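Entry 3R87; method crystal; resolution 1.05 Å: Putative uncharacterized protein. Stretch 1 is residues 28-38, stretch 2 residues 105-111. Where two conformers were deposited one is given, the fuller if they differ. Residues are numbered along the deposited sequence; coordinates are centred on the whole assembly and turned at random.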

ATOM      1  N   ASN A  28       3.801   6.949   2.368  1.00  6.78           N
ATOM      2  CA  ASN A  28       4.768   5.854   2.469  1.00  7.02           C
ATOM      3  C   ASN A  28       5.906   6.166   3.427  1.00  7.22           C
ATOM      4  O   ASN A  28       6.503   5.237   3.968  1.00  7.55           O
ATOM      5  CB  ASN A  28       5.330   5.540   1.076  1.00  7.27           C
ATOM      6  CG  ASN A  28       4.266   4.949   0.175  1.00  7.42           C
ATOM      7  OD1 ASN A  28       3.286   4.375   0.655  1.00 10.47           O
ATOM      8  ND2 ASN A  28       4.417   5.111  -1.117  1.00  7.93           N
ATOM      9  N   PHE A  29       6.228   7.451   3.648  1.00  7.51           N
ATOM     10  CA  PHE A  29       7.318   7.745   4.563  1.00  7.28           C
ATOM     11  C   PHE A  29       7.047   7.230   5.956  1.00  7.46           C
ATOM     12  O   PHE A  29       7.992   6.823   6.672  1.00  7.76           O
ATOM     13  CB  PHE A  29       7.646   9.234   4.544  1.00  8.03           C
ATOM     14  CG  PHE A  29       8.171   9.710   3.244  1.00  7.54           C
ATOM     15  CD1 PHE A  29       9.398   9.242   2.733  1.00  9.05           C
ATOM     16  CD2 PHE A  29       7.471  10.613   2.464  1.00  8.20           C
ATOM     17  CE1 PHE A  29       9.909   9.707   1.567  1.00  9.15           C
ATOM     18  CE2 PHE A  29       7.982  11.094   1.273  1.00  9.57           C
ATOM     19  CZ  PHE A  29       9.224  10.658   0.806  1.00  9.04           C
ATOM     20  N   LEU A  30       5.789   7.255   6.420  1.00  7.68           N
ATOM     21  CA  LEU A  30       5.512   6.698   7.726  0.50  8.01           C
ATOM     22  C   LEU A  30       5.718   5.209   7.780  1.00  7.26           C
ATOM     23  O   LEU A  30       6.056   4.660   8.841  1.00  7.84           O
ATOM     24  CB  LEU A  30       4.125   7.054   8.271  0.50  8.44           C
ATOM     25  CG  LEU A  30       3.974   8.410   8.958  0.50 11.27           C
ATOM     26  CD1 LEU A  30       2.423   8.662   8.917  0.50 14.31           C
ATOM     27  CD2 LEU A  30       4.694   8.485  10.304  0.50 11.78           C
ATOM     28  N   LYS A  31       5.536   4.513   6.636  1.00  7.32           N
ATOM     29  CA  LYS A  31       5.878   3.083   6.598  0.50  7.32           C
ATOM     30  C   LYS A  31       7.388   2.889   6.845  1.00  7.01           C
ATOM     31  O   LYS A  31       7.789   1.988   7.592  1.00  7.28           O
ATOM     32  CB  LYS A  31       5.513   2.472   5.230  0.50  8.58           C
ATOM     33  CG  LYS A  31       4.062   2.521   4.926  0.50  9.92           C
ATOM     34  CD  LYS A  31       3.748   1.969   3.544  0.50 13.73           C
ATOM     35  CE  LYS A  31       2.226   2.050   3.264  0.50 19.92           C
ATOM     36  NZ  LYS A  31       1.750   1.083   2.202  0.50 22.73           N
ATOM     37  N   TYR A  32       8.204   3.706   6.155  1.00  6.98           N
ATOM     38  CA  TYR A  32       9.640   3.546   6.299  1.00  7.33           C
ATOM     39  C   TYR A  32      10.065   3.833   7.741  1.00  6.76           C
ATOM     40  O   TYR A  32      10.945   3.165   8.266  1.00  7.50           O
ATOM     41  CB  TYR A  32      10.376   4.507   5.379  1.00  7.78           C
ATOM     42  CG  TYR A  32       9.950   4.439   3.907  1.00  7.34           C
ATOM     43  CD1 TYR A  32       9.351   3.309   3.329  1.00  7.58           C
ATOM     44  CD2 TYR A  32      10.124   5.567   3.127  1.00  8.00           C
ATOM     45  CE1 TYR A  32       8.908   3.359   2.018  1.00  7.78           C
ATOM     46  CE2 TYR A  32       9.693   5.621   1.804  1.00  8.78           C
ATOM     47  CZ  TYR A  32       9.054   4.498   1.271  1.00  7.73           C
ATOM     48  OH  TYR A  32       8.577   4.604  -0.001  1.00  9.19           O
ATOM     49  N   PHE A  33       9.425   4.835   8.372  1.00  6.79           N
ATOM     50  CA  PHE A  33       9.719   5.133   9.750  1.00  7.16           C
ATOM     51  C   PHE A  33       9.359   3.964  10.649  1.00  6.87           C
ATOM     52  O   PHE A  33      10.079   3.659  11.593  1.00  7.35           O
ATOM     53  CB  PHE A  33       9.048   6.405  10.184  1.00  7.32           C
ATOM     54  CG  PHE A  33       9.593   7.678   9.604  1.00  7.56           C
ATOM     55  CD1 PHE A  33      10.815   7.751   8.945  1.00  8.12           C
ATOM     56  CD2 PHE A  33       8.904   8.871   9.779  1.00  9.10           C
ATOM     57  CE1 PHE A  33      11.351   8.937   8.506  1.00  9.34           C
ATOM     58  CE2 PHE A  33       9.447  10.079   9.319  1.00 10.63           C
ATOM     59  CZ  PHE A  33      10.657  10.116   8.675  1.00 10.01           C
ATOM     60  N   GLU A  34       8.224   3.293  10.370  1.00  7.20           N
ATOM     61  CA  GLU A  34       7.819   2.123  11.124  1.00  7.55           C
ATOM     62  C   GLU A  34       8.884   1.021  11.014  1.00  7.25           C
ATOM     63  O   GLU A  34       9.267   0.429  12.038  1.00  7.67           O
ATOM     64  CB  GLU A  34       6.445   1.645  10.669  1.00  8.07           C
ATOM     65  CG  GLU A  34       5.790   0.666  11.607  1.00  9.56           C
ATOM     66  CD  GLU A  34       6.357  -0.778  11.566  1.00 10.60           C
ATOM     67  OE1 GLU A  34       6.743  -1.237  10.531  1.00 11.65           O
ATOM     68  OE2 GLU A  34       6.354  -1.480  12.600  1.00 14.18           O
ATOM     69  N   ARG A  35       9.355   0.743   9.802  1.00  6.97           N
ATOM     70  CA  ARG A  35      10.370  -0.283   9.620  1.00  7.04           C
ATOM     71  C   ARG A  35      11.580   0.038  10.469  1.00  7.34           C
ATOM     72  O   ARG A  35      12.180  -0.820  11.119  1.00  8.07           O
ATOM     73  CB  ARG A  35      10.807  -0.366   8.157  1.00  7.39           C
ATOM     74  CG  ARG A  35       9.722  -0.712   7.165  1.00  7.51           C
ATOM     75  CD  ARG A  35      10.299  -0.692   5.769  1.00  7.70           C
ATOM     76  NE  ARG A  35       9.259  -0.678   4.760  1.00  7.52           N
ATOM     77  CZ  ARG A  35       9.459  -0.448   3.471  1.00  7.34           C
ATOM     78  NH1 ARG A  35      10.710  -0.272   3.030  1.00  8.22           N
ATOM     79  NH2 ARG A  35       8.432  -0.330   2.661  1.00  8.83           N
ATOM     80  N   ALA A  36      12.012   1.304  10.410  1.00  7.12           N
ATOM     81  CA  ALA A  36      13.230   1.711  11.086  1.00  7.88           C
ATOM     82  C   ALA A  36      13.074   1.560  12.600  1.00  7.79           C
ATOM     83  O   ALA A  36      14.053   1.163  13.276  1.00  8.64           O
ATOM     84  CB  ALA A  36      13.585   3.122  10.672  1.00  8.59           C
ATOM     85  N   ARG A  37      11.920   1.889  13.167  1.00  7.87           N
ATOM     86  CA  ARG A  37      11.713   1.657  14.582  1.00  8.47           C
ATOM     87  C   ARG A  37      11.800   0.182  14.913  1.00  8.60           C
ATOM     88  O   ARG A  37      12.351  -0.189  15.956  1.00  9.97           O
ATOM     89  CB  ARG A  37      10.396   2.232  15.077  1.00  8.83           C
ATOM     90  CG  ARG A  37      10.285   3.726  14.973  1.00  8.84           C
ATOM     91  CD  ARG A  37       9.061   4.299  15.684  1.00 10.03           C
ATOM     92  NE  ARG A  37       7.802   3.759  15.159  1.00 10.19           N
ATOM     93  CZ  ARG A  37       7.133   4.264  14.126  1.00  8.26           C
ATOM     94  NH1 ARG A  37       7.544   5.310  13.468  1.00  8.63           N
ATOM     95  NH2 ARG A  37       5.967   3.689  13.770  1.00  9.69           N
ATOM     96  N   GLU A  38      11.243  -0.677  14.061  1.00  8.98           N
ATOM     97  CA  GLU A  38      11.357  -2.118  14.325  1.00  9.41           C
ATOM     98  C   GLU A  38      12.782  -2.572  14.421  1.00 10.07           C
ATOM     99  O   GLU A  38      13.105  -3.406  15.252  1.00 11.63           O
ATOM    100  CB  GLU A  38      10.625  -2.954  13.273  1.00  9.63           C
ATOM    101  CG  GLU A  38       9.129  -2.738  13.203  1.00 10.30           C
ATOM    102  CD  GLU A  38       8.432  -3.904  12.575  1.00 11.00           C
ATOM    103  OE1 GLU A  38       8.948  -5.031  12.558  1.00 12.09           O
ATOM    104  OE2 GLU A  38       7.268  -3.752  12.117  1.00 13.59           O
ATOM    105  N   ALA A 105      15.032  15.084   3.654  1.00  7.74           N
ATOM    106  CA  ALA A 105      13.876  15.251   2.772  1.00  7.76           C
ATOM    107  C   ALA A 105      12.581  15.202   3.536  1.00  7.48           C
ATOM    108  O   ALA A 105      11.597  15.841   3.111  1.00  8.40           O
ATOM    109  CB  ALA A 105      13.879  14.137   1.733  1.00  8.97           C
ATOM    110  N   VAL A 106      12.512  14.437   4.605  1.00  7.55           N
ATOM    111  CA  VAL A 106      11.312  14.222   5.412  1.00  7.62           C
ATOM    112  C   VAL A 106      11.759  14.159   6.858  1.00  7.83           C
ATOM    113  O   VAL A 106      12.761  13.471   7.159  1.00  8.57           O
ATOM    114  CB  VAL A 106      10.553  12.962   5.011  1.00  8.38           C
ATOM    115  CG1 VAL A 106       9.288  12.781   5.872  1.00  9.56           C
ATOM    116  CG2 VAL A 106      10.229  12.956   3.537  1.00  9.28           C
ATOM    117  N   ILE A 107      11.033  14.804   7.733  1.00  8.28           N
ATOM    118  CA  ILE A 107      11.262  14.795   9.179  1.00  8.92           C
ATOM    119  C   ILE A 107       9.999  14.340   9.863  1.00  8.93           C
ATOM    120  O   ILE A 107       8.911  14.864   9.550  1.00 11.40           O
ATOM    121  CB  ILE A 107      11.673  16.169   9.671  1.00 10.59           C
ATOM    122  CG1 ILE A 107      13.000  16.599   9.050  1.00 11.48           C
ATOM    123  CG2 ILE A 107      11.713  16.181  11.235  1.00 14.30           C
ATOM    124  CD1 ILE A 107      13.343  18.081   9.207  1.00 16.61           C
ATOM    125  N   GLY A 108      10.114  13.469  10.852  1.00  8.87           N
ATOM    126  CA  GLY A 108       8.996  13.098  11.707  1.00  9.28           C
ATOM    127  C   GLY A 108       9.394  13.149  13.158  1.00  9.02           C
ATOM    128  O   GLY A 108      10.463  12.642  13.557  1.00 10.09           O
ATOM    129  N   ASP A 109       8.519  13.725  13.975  1.00  9.39           N
ATOM    130  CA  ASP A 109       8.559  13.613  15.418  1.00 10.03           C
ATOM    131  C   ASP A 109       7.394  12.726  15.820  1.00  9.31           C
ATOM    132  O   ASP A 109       6.217  13.098  15.582  1.00 10.44           O
ATOM    133  CB  ASP A 109       8.414  14.992  16.100  1.00 11.43           C
ATOM    134  CG  ASP A 109       9.517  15.954  15.765  1.00 15.41           C
ATOM    135  OD1 ASP A 109      10.666  15.571  15.908  1.00 17.58           O
ATOM    136  OD2 ASP A 109       9.198  17.138  15.396  1.00 18.59           O
ATOM    137  N   ILE A 110       7.672  11.543  16.330  1.00 10.22           N
ATOM    138  CA  ILE A 110       6.687  10.506  16.577  0.50 11.24           C
ATOM    139  C   ILE A 110       6.594  10.194  18.036  1.00 11.43           C
ATOM    140  O   ILE A 110       7.630  10.078  18.718  1.00 15.97           O
ATOM    141  CB  ILE A 110       6.982   9.248  15.748  0.50 12.25           C
ATOM    142  CG1 ILE A 110       6.491   9.335  14.291  0.50 16.17           C
ATOM    143  CG2 ILE A 110       6.379   8.030  16.427  0.50 12.98           C
ATOM    144  CD1 ILE A 110       6.810  10.108  13.538  0.50 12.76           C
ATOM    145  N   GLU A 111       5.413  10.097  18.592  1.00 11.14           N
ATOM    146  CA  GLU A 111       5.197   9.674  19.952  1.00 11.96           C
ATOM    147  C   GLU A 111       4.532   8.332  19.944  1.00 11.62           C
ATOM    148  O   GLU A 111       3.456   8.169  19.314  1.00 12.89           O
ATOM    149  CB  GLU A 111       4.321  10.647  20.721  1.00 13.67           C
ATOM    150  CG  GLU A 111       4.795  12.002  20.748  1.00 19.61           C
ATOM    151  CD  GLU A 111       4.041  12.914  21.723  1.00 24.49           C
ATOM    152  OE1 GLU A 111       2.999  12.505  22.349  1.00 23.98           O
ATOM    153  OE2 GLU A 111       4.452  14.097  21.794  1.00 31.98           O
TER

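Helix 28-38 packs across strand 106-111 mainly through side chains, with one ring also reaching the strand backbone; no hydrogen bond links the two stretches. The axes approach to 10.0 Å, with 61° between their N-to-C directions, and the contact buries 313 Å² counted over both sides. The helix is held by its own backbone hydrogen bonds: Phe 33 N donates to Phe 29 O at 3.0 Å and Arg 37 N to Phe 33 O at 3.0 Å. These i to i+4 steps place Phe 29, Phe 33 and Arg 37 on one helical face, each with its CA-to-CB bond toward the strand. The extended strand alternates in the usual way: Val 106 and Ile 110 point toward the helix, Ile 107 and Asp 109 away.

The best-defined aromatic contact is a CH-pi interaction between Val 106 and Phe 29. Val 106 CG2 lies 3.5 Å from the centroid of the Phe 29 ring and only 5° off the ring normal, so the methyl group sits almost exactly over the middle of one face. The closest atom pair, Phe 29 CE2 to Val 106 CG2, is 3.7 Å apart. The other methyl of the valine packs against Phe 33, one turn further along the helix, with Val 106 CG1 4.1 Å from Phe 33 CZ. Val 106 thus bridges two rings one helical turn apart.

Phe 33 also meets the strand backbone. Phe 33 CE2 is 3.8 Å from Gly 108 N and 4.3 Å from Ile 107 C, the latter at the ring edge, near its plane. This approach depends on the absence of a side chain at Gly 108: an ideally placed CB there would point toward the helix and lie 2.8 Å from Phe 33 CE2, a clash. The glycine therefore leaves room for the phenylalanine between Val 106 and Ile 110.

Apolar side chains also meet at Ile 110. Ile 110 CD1 is 4.2 Å from Leu 30 CD2 and 4.5 Å from Phe 33 CD2, looser distances than those at Val 106. The CA-to-CB bond of Leu 30 points sideways, but the end of its side chain comes nearer the strand and so reaches the isoleucine.

The remaining contact pairs a charged group with an apolar one. Ile 110 CG2 lies over one face of the Arg 37 guanidinium, 4.2 Å from Arg 37 NH1. This flat face can receive a methyl group while the in-plane N-H groups remain available to acceptors; NH1 is hydrogen-bonded elsewhere in the structure.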